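Flavodoxin (PDB 5LJL) binds FMN and, as expected of a flavodoxin, probably serves as a low-potential electron donor to a number of redox enzymes. Local coordinates at residues E74-L79 / R108-T113; G83-V88 / G114-S119; K6-S11 / D67-F72. One frame throughout, in Å; residues are numbered along the deposited sequence.

Contact 1: residues E74-L79 / R108-T113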
loop_
_atom_site.group_PDB
_atom_site.type_symbol
_atom_site.label_atom_id
_atom_site.label_comp_id
_atom_site.label_asym_id
_atom_site.label_seq_id
_atom_site.Cartn_x
_atom_site.Cartn_y
_atom_site.Cartn_z
ATOM N N GLU A 74 -11.999 -5.174 -6.169
ATOM C CA GLU A 74 -12.633 -6.234 -6.955
ATOM C C GLU A 74 -11.734 -6.718 -8.054
ATOM O O GLU A 74 -11.594 -7.952 -8.253
ATOM C CB GLU A 74 -14.012 -5.769 -7.539
ATOM C CG GLU A 74 -15.033 -5.546 -6.418
ATOM C CD GLU A 74 -16.327 -4.837 -6.830
ATOM O OE1 GLU A 74 -16.515 -4.623 -8.028
ATOM O OE2 GLU A 74 -17.138 -4.470 -5.962
ATOM N N ASP A 75 -11.160 -5.757 -8.784
ATOM C CA ASP A 75 -10.254 -6.110 -9.841
ATOM C C ASP A 75 -9.014 -6.845 -9.334
ATOM O O ASP A 75 -8.597 -7.878 -9.939
ATOM C CB ASP A 75 -9.849 -4.893 -10.698
ATOM C CG ASP A 75 -11.011 -4.252 -11.460
ATOM O OD1 ASP A 75 -12.087 -4.892 -11.588
ATOM O OD2 ASP A 75 -10.854 -3.057 -11.862
ATOM N N LEU A 76 -8.438 -6.360 -8.228
ATOM C CA LEU A 76 -7.275 -7.018 -7.657
ATOM C C LEU A 76 -7.579 -8.481 -7.187
ATOM O O LEU A 76 -6.768 -9.407 -7.450
ATOM C CB LEU A 76 -6.720 -6.171 -6.504
ATOM C CG LEU A 76 -5.578 -6.744 -5.706
ATOM C CD1 LEU A 76 -4.334 -6.997 -6.544
ATOM C CD2 LEU A 76 -5.245 -5.829 -4.526
ATOM N N ALA A 77 -8.777 -8.672 -6.589
ATOM C CA ALA A 77 -9.135 -9.995 -6.035
ATOM C C ALA A 77 -9.223 -11.025 -7.193
ATOM O O ALA A 77 -9.134 -12.231 -6.995
ATOM C CB ALA A 77 -10.480 -9.907 -5.320
ATOM N N ASP A 78 -9.454 -10.558 -8.380
ATOM C CA ASP A 78 -9.573 -11.501 -9.515
ATOM C C ASP A 78 -8.260 -11.779 -10.194
ATOM O O ASP A 78 -8.265 -12.492 -11.193
ATOM C CB ASP A 78 -10.567 -10.954 -10.566
ATOM C CG ASP A 78 -11.162 -12.057 -11.477
ATOM O OD1 ASP A 78 -11.310 -13.258 -11.089
ATOM O OD2 ASP A 78 -11.511 -11.651 -12.599
ATOM N N LEU A 79 -7.134 -11.200 -9.732
ATOM C CA LEU A 79 -5.812 -11.377 -10.424
ATOM C C LEU A 79 -5.003 -12.521 -9.836
ATOM O O LEU A 79 -5.204 -12.874 -8.677
ATOM C CB LEU A 79 -4.934 -10.126 -10.250
ATOM C CG LEU A 79 -5.443 -8.824 -10.858
ATOM C CD1 LEU A 79 -4.432 -7.673 -10.653
ATOM C CD2 LEU A 79 -5.751 -9.015 -12.346
ATOM N N ARG A 108 -5.276 -9.219 3.129
ATOM C CA ARG A 108 -5.932 -10.497 2.816
ATOM C C ARG A 108 -6.198 -10.697 1.350
ATOM O O ARG A 108 -5.980 -11.797 0.824
ATOM C CB ARG A 108 -7.221 -10.649 3.645
ATOM C CG ARG A 108 -6.959 -10.761 5.124
ATOM C CD ARG A 108 -6.527 -12.169 5.574
ATOM N NE ARG A 108 -6.664 -12.319 7.061
ATOM C CZ ARG A 108 -7.041 -13.422 7.745
ATOM N NH1 ARG A 108 -7.351 -14.570 7.134
ATOM N NH2 ARG A 108 -7.129 -13.366 9.076
ATOM N N VAL A 109 -6.657 -9.665 0.656
ATOM C CA VAL A 109 -6.865 -9.774 -0.763
ATOM C C VAL A 109 -5.573 -10.056 -1.517
ATOM O O VAL A 109 -5.555 -10.900 -2.462
ATOM C CB VAL A 109 -7.747 -8.626 -1.346
ATOM C CG1 VAL A 109 -6.950 -7.390 -1.584
ATOM C CG2 VAL A 109 -8.351 -9.079 -2.677
ATOM N N PHE A 110 -4.462 -9.407 -1.120
ATOM C CA PHE A 110 -3.173 -9.745 -1.708
ATOM C C PHE A 110 -2.747 -11.241 -1.471
ATOM O O PHE A 110 -2.292 -11.919 -2.438
ATOM C CB PHE A 110 -2.075 -8.820 -1.220
ATOM C CG PHE A 110 -1.921 -7.561 -2.042
ATOM C CD1 PHE A 110 -1.521 -7.615 -3.372
ATOM C CD2 PHE A 110 -2.002 -6.328 -1.407
ATOM C CE1 PHE A 110 -1.291 -6.455 -4.078
ATOM C CE2 PHE A 110 -1.695 -5.140 -2.101
ATOM C CZ PHE A 110 -1.369 -5.212 -3.450
ATOM N N VAL A 111 -2.981 -11.724 -0.276
ATOM C CA VAL A 111 -2.682 -13.148 0.059
ATOM C C VAL A 111 -3.454 -14.024 -0.973
ATOM O O VAL A 111 -2.871 -14.983 -1.547
ATOM C CB VAL A 111 -3.139 -13.560 1.430
ATOM C CG1 VAL A 111 -3.020 -15.087 1.545
ATOM C CG2 VAL A 111 -2.317 -12.927 2.524
ATOM N N SER A 112 -4.713 -13.658 -1.193
ATOM C CA SER A 112 -5.598 -14.472 -2.086
ATOM C C SER A 112 -5.110 -14.558 -3.530
ATOM O O SER A 112 -5.435 -15.533 -4.192
ATOM C CB SER A 112 -7.057 -14.029 -1.976
ATOM O OG SER A 112 -7.413 -12.890 -2.774
ATOM N N THR A 113 -4.348 -13.577 -4.024
ATOM C CA THR A 113 -3.813 -13.536 -5.368
ATOM C C THR A 113 -2.571 -14.414 -5.577
ATOM O O THR A 113 -2.166 -14.641 -6.725
ATOM C CB THR A 113 -3.378 -12.129 -5.791
ATOM O OG1 THR A 113 -2.188 -11.692 -5.071
ATOM C CG2 THR A 113 -4.513 -11.109 -5.681
HETATM O O HOH W 1 -9.433 -13.275 -4.377
#
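Leu76 reaches from the last turn of helix 67-77 into helix 101-113 and meets three of its residues. One methyl, CD2, sits over the centre of the Phe110 ring, 4.1 Å from the centroid and 12° off the normal, a CH-pi contact in which the two side chains cross at about a right angle. The same CD2 also touches Val109 CG1 at 3.7 Å, while CD1 also meets Phe110 CE1. Leu76 CG stands anti to its backbone N (chi1 175°), which sends it toward the other helix; chi2 (61°) then sets where CD1 and CD2 lie. Next door the backbones come closest: Ala77 CB presses on Val109 CG2 at 3.5 Å, tighter than usual for two carbons, and the CA atoms of Ala77 and Val109 are 5.7 Å apart. At the C-terminal ends Thr113 turns its methyl to segment 74-79, CG2 lying 3.3 Å from Leu76 O and also near Leu79 O.

What fixes that methyl is the hydroxyl. Thr113 OG1 donates in the carbonyl plane, on a lone pair, to Phe110 O at 2.6 Å; this oxygen also receives Thr113 N, so two donors from one residue grip it. Thr113 OG1 is bonded to Ala115 N as well. Ser112 OG likewise turns back to Val109 O, and a water donates to Ala77 O at 2.8 Å and to Ser112 OG, bridging the two helix ends on the exposed side.

Farther out, Leu81 touches both Leu76 and Thr113, and Ala44 lies against Leu76. Phe110 touches Val88, Ala53 and Val55, which sets helix 101-113 on strands 52-56 and 85-92; helix 67-77 lies beside it on the same face of the parallel sheet.

Contact 2: residues G83-V88 / G114-S119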
loop_
_atom_site.group_PDB
_atom_site.type_symbol
_atom_site.label_atom_id
_atom_site.label_comp_id
_atom_site.label_asym_id
_atom_site.label_seq_id
_atom_site.Cartn_x
_atom_site.Cartn_y
_atom_site.Cartn_z
ATOM N N GLY A 83 4.633 -14.707 -7.755
ATOM C CA GLY A 83 5.933 -14.113 -8.067
ATOM C C GLY A 83 6.076 -12.637 -7.778
ATOM O O GLY A 83 7.131 -12.067 -8.056
ATOM N N LYS A 84 5.028 -11.998 -7.241
ATOM C CA LYS A 84 5.141 -10.594 -6.880
ATOM C C LYS A 84 5.291 -10.505 -5.344
ATOM O O LYS A 84 4.753 -11.329 -4.640
ATOM C CB LYS A 84 3.892 -9.799 -7.288
ATOM C CG LYS A 84 3.365 -9.974 -8.737
ATOM C CD LYS A 84 4.318 -9.463 -9.740
ATOM C CE LYS A 84 3.813 -9.586 -11.179
ATOM N NZ LYS A 84 4.929 -9.388 -12.134
ATOM N N ILE A 85 5.998 -9.493 -4.885
ATOM C CA ILE A 85 6.157 -9.130 -3.461
ATOM C C ILE A 85 5.145 -7.995 -3.203
ATOM O O ILE A 85 5.042 -7.043 -4.044
ATOM C CB ILE A 85 7.583 -8.609 -3.171
ATOM C CG1 ILE A 85 8.686 -9.582 -3.615
ATOM C CG2 ILE A 85 7.798 -8.202 -1.675
ATOM C CD1 ILE A 85 8.380 -10.995 -3.390
ATOM N N TYR A 86 4.435 -8.030 -2.062
ATOM C CA TYR A 86 3.541 -6.915 -1.774
ATOM C C TYR A 86 3.780 -6.362 -0.356
ATOM O O TYR A 86 4.346 -7.016 0.497
ATOM C CB TYR A 86 2.059 -7.324 -1.918
ATOM C CG TYR A 86 1.497 -8.161 -0.774
ATOM C CD1 TYR A 86 0.891 -7.568 0.333
ATOM C CD2 TYR A 86 1.476 -9.546 -0.862
ATOM C CE1 TYR A 86 0.356 -8.351 1.375
ATOM C CE2 TYR A 86 0.937 -10.343 0.158
ATOM C CZ TYR A 86 0.343 -9.747 1.253
ATOM O OH TYR A 86 -0.150 -10.540 2.270
ATOM N N GLY A 87 3.225 -5.192 -0.140
ATOM C CA GLY A 87 3.044 -4.652 1.189
ATOM C C GLY A 87 1.873 -3.705 1.234
ATOM O O GLY A 87 1.393 -3.209 0.177
ATOM N N VAL A 88 1.414 -3.453 2.445
ATOM C CA VAL A 88 0.233 -2.598 2.657
ATOM C C VAL A 88 0.482 -1.640 3.813
ATOM O O VAL A 88 1.016 -2.026 4.876
ATOM C CB VAL A 88 -1.086 -3.381 2.922
ATOM C CG1 VAL A 88 -2.318 -2.501 2.840
ATOM C CG2 VAL A 88 -1.227 -4.492 1.917
ATOM N N GLY A 114 -1.996 -14.932 -4.508
ATOM C CA GLY A 114 -0.755 -15.608 -4.583
ATOM C C GLY A 114 0.496 -14.829 -4.404
ATOM O O GLY A 114 1.557 -15.417 -4.340
ATOM N N ALA A 115 0.421 -13.479 -4.329
ATOM C CA ALA A 115 1.600 -12.663 -4.002
ATOM C C ALA A 115 2.101 -12.931 -2.595
ATOM O O ALA A 115 1.339 -13.412 -1.712
ATOM C CB ALA A 115 1.263 -11.156 -4.163
ATOM N N GLU A 116 3.382 -12.626 -2.373
ATOM C CA GLU A 116 3.995 -12.814 -1.042
ATOM C C GLU A 116 4.203 -11.505 -0.301
ATOM O O GLU A 116 4.833 -10.587 -0.858
ATOM C CB GLU A 116 5.337 -13.561 -1.193
ATOM C CG GLU A 116 5.258 -14.990 -1.661
ATOM C CD GLU A 116 6.659 -15.607 -1.813
ATOM O OE1 GLU A 116 6.838 -16.713 -1.238
ATOM O OE2 GLU A 116 7.523 -15.064 -2.571
ATOM N N LYS A 117 3.811 -11.462 0.996
ATOM C CA LYS A 117 3.996 -10.284 1.867
ATOM C C LYS A 117 5.512 -10.093 2.137
ATOM O O LYS A 117 6.149 -10.976 2.721
ATOM C CB LYS A 117 3.257 -10.456 3.198
ATOM C CG LYS A 117 3.474 -9.277 4.145
ATOM C CD LYS A 117 2.928 -9.596 5.548
ATOM C CE LYS A 117 1.441 -9.551 5.547
ATOM N NZ LYS A 117 0.839 -9.332 6.901
ATOM N N GLY A 118 6.090 -8.970 1.739
ATOM C CA GLY A 118 7.514 -8.739 1.948
ATOM C C GLY A 118 7.894 -8.113 3.289
ATOM O O GLY A 118 9.086 -8.058 3.605
ATOM N N SER A 119 6.944 -7.485 3.984
ATOM C CA SER A 119 7.207 -6.777 5.239
ATOM C C SER A 119 5.893 -6.583 5.979
ATOM O O SER A 119 4.823 -6.515 5.347
ATOM C CB SER A 119 7.895 -5.410 4.924
ATOM O OG SER A 119 8.415 -4.763 6.022
HETATM O O HOH W 2 4.201 -15.413 -5.069
HETATM O O HOH W 3 6.620 -13.578 -4.760
HETATM O O HOH W 4 1.495 -13.200 2.017
HETATM O O HOH W 5 2.410 -5.436 4.290
#
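The Tyr86 ring lies across the neighbouring strand, with Lys117 CA over one face, 3.7 Å from the centroid in a CH-pi contact offset toward the rim. Ala115 comes in at the ring's edge, its carbonyl carbon in plane and its CB 3.7 Å from Tyr86 CD2. Phe110 stacks on the ring from helix 101-113. The setting is a beta-alpha-beta crossover: strands 85-92 and 116-125 run parallel, and helix 101-113 connects them on the face that bears Tyr86 and Lys117. Tyr86 CG lies between its own N and carbonyl carbon (chi1 76°), a rotamer that folds the ring over the 116-117 backbone. Its OH bonds to Asp107, which also forms a salt bridge with Lys117 NZ.

Three backbone bonds join the strands: Glu116 N to Lys84 O, Tyr86 N to Glu116 O and Gly118 N to Tyr86 O. On the opposite face, with Ile85 and Glu116, Ile85 CG2 lies 3.7 Å from Gly118 CA, a close approach that the absence of a side chain there permits; Leu143 of helix 130-146 packs on Ile85 there. Gly114, with positive phi, closes helix 101-113 in a Schellman motif and turns the chain into the strand. Beyond the direct bonds the strands are bridged by water: one molecule accepts from Val88 N at 2.9 Å and donates to Ser119 O at 2.8 Å.

Contact 3: residues K6-S11 / D67-F72. With PO4 (phosphate ion), chain B.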
loop_
_atom_site.group_PDB
_atom_site.type_symbol
_atom_site.label_atom_id
_atom_site.label_comp_id
_atom_site.label_asym_id
_atom_site.label_seq_id
_atom_site.Cartn_x
_atom_site.Cartn_y
_atom_site.Cartn_z
ATOM N N LYS A 6 5.094 -0.405 -7.859
ATOM C CA LYS A 6 3.848 0.383 -8.154
ATOM C C LYS A 6 3.129 0.560 -6.826
ATOM O O LYS A 6 2.847 -0.444 -6.148
ATOM C CB LYS A 6 3.018 -0.304 -9.204
ATOM C CG LYS A 6 3.568 -0.171 -10.628
ATOM C CD LYS A 6 2.693 -0.937 -11.617
ATOM C CE LYS A 6 3.046 -0.810 -13.096
ATOM N NZ LYS A 6 2.966 0.567 -13.542
ATOM N N ILE A 7 2.992 1.804 -6.399
ATOM C CA ILE A 7 2.278 2.162 -5.172
ATOM C C ILE A 7 0.939 2.780 -5.561
ATOM O O ILE A 7 0.908 3.779 -6.352
ATOM C CB ILE A 7 3.131 3.162 -4.315
ATOM C CG1 ILE A 7 4.490 2.572 -3.937
ATOM C CG2 ILE A 7 2.372 3.679 -3.078
ATOM C CD1 ILE A 7 5.424 3.575 -3.248
ATOM N N VAL A 8 -0.154 2.219 -5.061
ATOM C CA VAL A 8 -1.502 2.739 -5.361
ATOM C C VAL A 8 -2.090 3.220 -4.069
ATOM O O VAL A 8 -2.117 2.453 -3.083
ATOM C CB VAL A 8 -2.360 1.673 -6.052
ATOM C CG1 VAL A 8 -3.754 2.237 -6.359
ATOM C CG2 VAL A 8 -1.651 1.180 -7.300
ATOM N N PHE A 9 -2.589 4.447 -4.052
ATOM C CA PHE A 9 -3.103 5.038 -2.831
ATOM C C PHE A 9 -4.545 5.554 -2.956
ATOM O O PHE A 9 -5.035 5.852 -4.075
ATOM C CB PHE A 9 -2.200 6.159 -2.267
ATOM C CG PHE A 9 -2.197 7.429 -3.071
ATOM C CD1 PHE A 9 -3.184 8.384 -2.876
ATOM C CD2 PHE A 9 -1.207 7.639 -4.029
ATOM C CE1 PHE A 9 -3.159 9.561 -3.631
ATOM C CE2 PHE A 9 -1.174 8.802 -4.790
ATOM C CZ PHE A 9 -2.166 9.739 -4.590
ATOM N N ALA A 10 -5.218 5.617 -1.828
ATOM C CA ALA A 10 -6.466 6.357 -1.667
ATOM C C ALA A 10 -6.245 7.292 -0.460
ATOM O O ALA A 10 -5.704 6.846 0.567
ATOM C CB ALA A 10 -7.607 5.412 -1.416
ATOM N N SER A 11 -6.745 8.510 -0.536
ATOM C CA SER A 11 -6.509 9.501 0.496
ATOM C C SER A 11 -7.623 10.536 0.465
ATOM O O SER A 11 -7.881 11.099 -0.603
ATOM C CB SER A 11 -5.148 10.179 0.293
ATOM O OG SER A 11 -4.836 11.030 1.406
ATOM N N ASP A 67 -14.661 4.304 -0.902
ATOM C CA ASP A 67 -15.553 4.124 -2.017
ATOM C C ASP A 67 -14.779 3.897 -3.303
ATOM O O ASP A 67 -15.064 3.001 -4.093
ATOM C CB ASP A 67 -16.449 5.370 -2.192
ATOM C CG ASP A 67 -17.466 5.501 -1.128
ATOM O OD1 ASP A 67 -18.108 6.630 -1.076
ATOM O OD2 ASP A 67 -17.721 4.518 -0.334
ATOM N N GLU A 68 -13.770 4.744 -3.528
ATOM C CA GLU A 68 -12.994 4.715 -4.748
ATOM C C GLU A 68 -12.069 3.458 -4.849
ATOM O O GLU A 68 -11.518 3.169 -5.924
ATOM C CB GLU A 68 -12.167 6.016 -4.856
ATOM C CG GLU A 68 -11.142 6.263 -3.743
ATOM C CD GLU A 68 -11.650 7.028 -2.510
ATOM O OE1 GLU A 68 -12.855 7.002 -2.256
ATOM O OE2 GLU A 68 -10.835 7.700 -1.792
ATOM N N MET A 69 -11.877 2.765 -3.732
ATOM C CA MET A 69 -11.142 1.513 -3.657
ATOM C C MET A 69 -12.006 0.282 -3.958
ATOM O O MET A 69 -11.451 -0.777 -4.246
ATOM C CB MET A 69 -10.384 1.311 -2.317
ATOM C CG MET A 69 -9.072 2.073 -2.212
ATOM S SD MET A 69 -7.860 1.347 -3.373
ATOM C CE MET A 69 -6.356 2.110 -2.801
ATOM N N MET A 70 -13.332 0.392 -3.943
ATOM C CA MET A 70 -14.162 -0.812 -4.108
ATOM C C MET A 70 -13.942 -1.510 -5.448
ATOM O O MET A 70 -13.713 -2.701 -5.484
ATOM C CB MET A 70 -15.646 -0.497 -3.871
ATOM C CG MET A 70 -16.004 -0.559 -2.384
ATOM S SD MET A 70 -17.835 -0.401 -2.086
ATOM C CE MET A 70 -18.434 -1.316 -3.490
ATOM N N ASP A 71 -13.921 -0.766 -6.521
ATOM C CA ASP A 71 -13.630 -1.318 -7.845
ATOM C C ASP A 71 -12.206 -1.889 -8.007
ATOM O O ASP A 71 -11.993 -2.917 -8.590
ATOM C CB ASP A 71 -13.812 -0.224 -8.901
ATOM C CG ASP A 71 -15.042 -0.397 -9.662
ATOM O OD1 ASP A 71 -14.895 -0.549 -10.892
ATOM O OD2 ASP A 71 -16.138 -0.474 -9.063
ATOM N N PHE A 72 -11.218 -1.165 -7.452
ATOM C CA PHE A 72 -9.829 -1.564 -7.488
ATOM C C PHE A 72 -9.665 -2.913 -6.714
ATOM O O PHE A 72 -8.979 -3.798 -7.147
ATOM C CB PHE A 72 -8.978 -0.434 -6.876
ATOM C CG PHE A 72 -7.499 -0.684 -7.003
ATOM C CD1 PHE A 72 -6.820 -0.320 -8.142
ATOM C CD2 PHE A 72 -6.813 -1.387 -6.007
ATOM C CE1 PHE A 72 -5.478 -0.566 -8.307
ATOM C CE2 PHE A 72 -5.465 -1.669 -6.159
ATOM C CZ PHE A 72 -4.791 -1.269 -7.315
HETATM P P PO4 B . -6.373 10.175 4.859
HETATM O O1 PO4 B . -5.527 9.902 3.677
HETATM O O2 PO4 B . -6.033 11.512 5.487
HETATM O O3 PO4 B . -6.208 9.103 5.870
HETATM O O4 PO4 B . -7.766 10.218 4.459
HETATM O O HOH W 6 -8.474 8.701 -2.832
#
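Val8 and Phe72 meet tip to tip in the tightly packed half of this contact. Val8 CG1 stands over one face of the Phe72 ring, offset toward the rim, 4.1 Å from the centroid and 25° off the normal, a CH-pi contact; its closest approach is to CZ at 3.8 Å. Phe72 CG is anti to its backbone N (chi1 -174°), carrying the ring off the helix toward the strand. Beside it Met69 bends at chi2 (-69°), and its CG and CE both meet Ala10: CG is 3.7 Å from Ala10 CB, with CE close to the same CB and to Ala10 N. Val55 of the adjacent strand 52-56 backs both Met69 and Phe72.

Toward Ser11 the packing gives way to water and polar groups. Glu68 OE2 is 4.0 Å from Ala10 CB; it bonds to Tyr58 OH, and a water that accepts from Ser11 N at 2.9 Å lies 2.8 Å from Glu68 OE2 and can donate to it, linking loop and helix. The CB of Ser11 leaves the backbone away from the helix, and its OG donates to phosphate O1 at 2.6 Å.

The phosphate, probably from the crystallisation liquor, is also held by Met12 N, Thr13 OG1, Asn15 N and Thr16 N. A loop after the first strand that wraps an anion at the start of helix 15-29 matches the phosphate-binding loop of flavodoxins, and the anion probably occupies the site of the FMN phosphate.

All three contacts belong to one flavodoxin alpha/beta fold. Contacts 1 and 3 share helix 67-77, and their centres are 13 Å apart: its N-terminal part packs on strand 4-9, its C-terminal part on helix 101-113. Contacts 1 and 2 touch directly, with centres 11 Å apart, through Phe110 CB and Tyr86 CD1 at 3.6 Å and through Phe110 CD2 and Val88 CG2 at 3.9 Å, so helix 101-113 joins helix 67-77 to strand 85-92, next to the edge strand 116-125. Contacts 2 and 3 reach the same sheet but do not touch; their centres are about 17 Å apart. Among the three, contact 3 is the one that includes a phosphate-binding residue, Ser11.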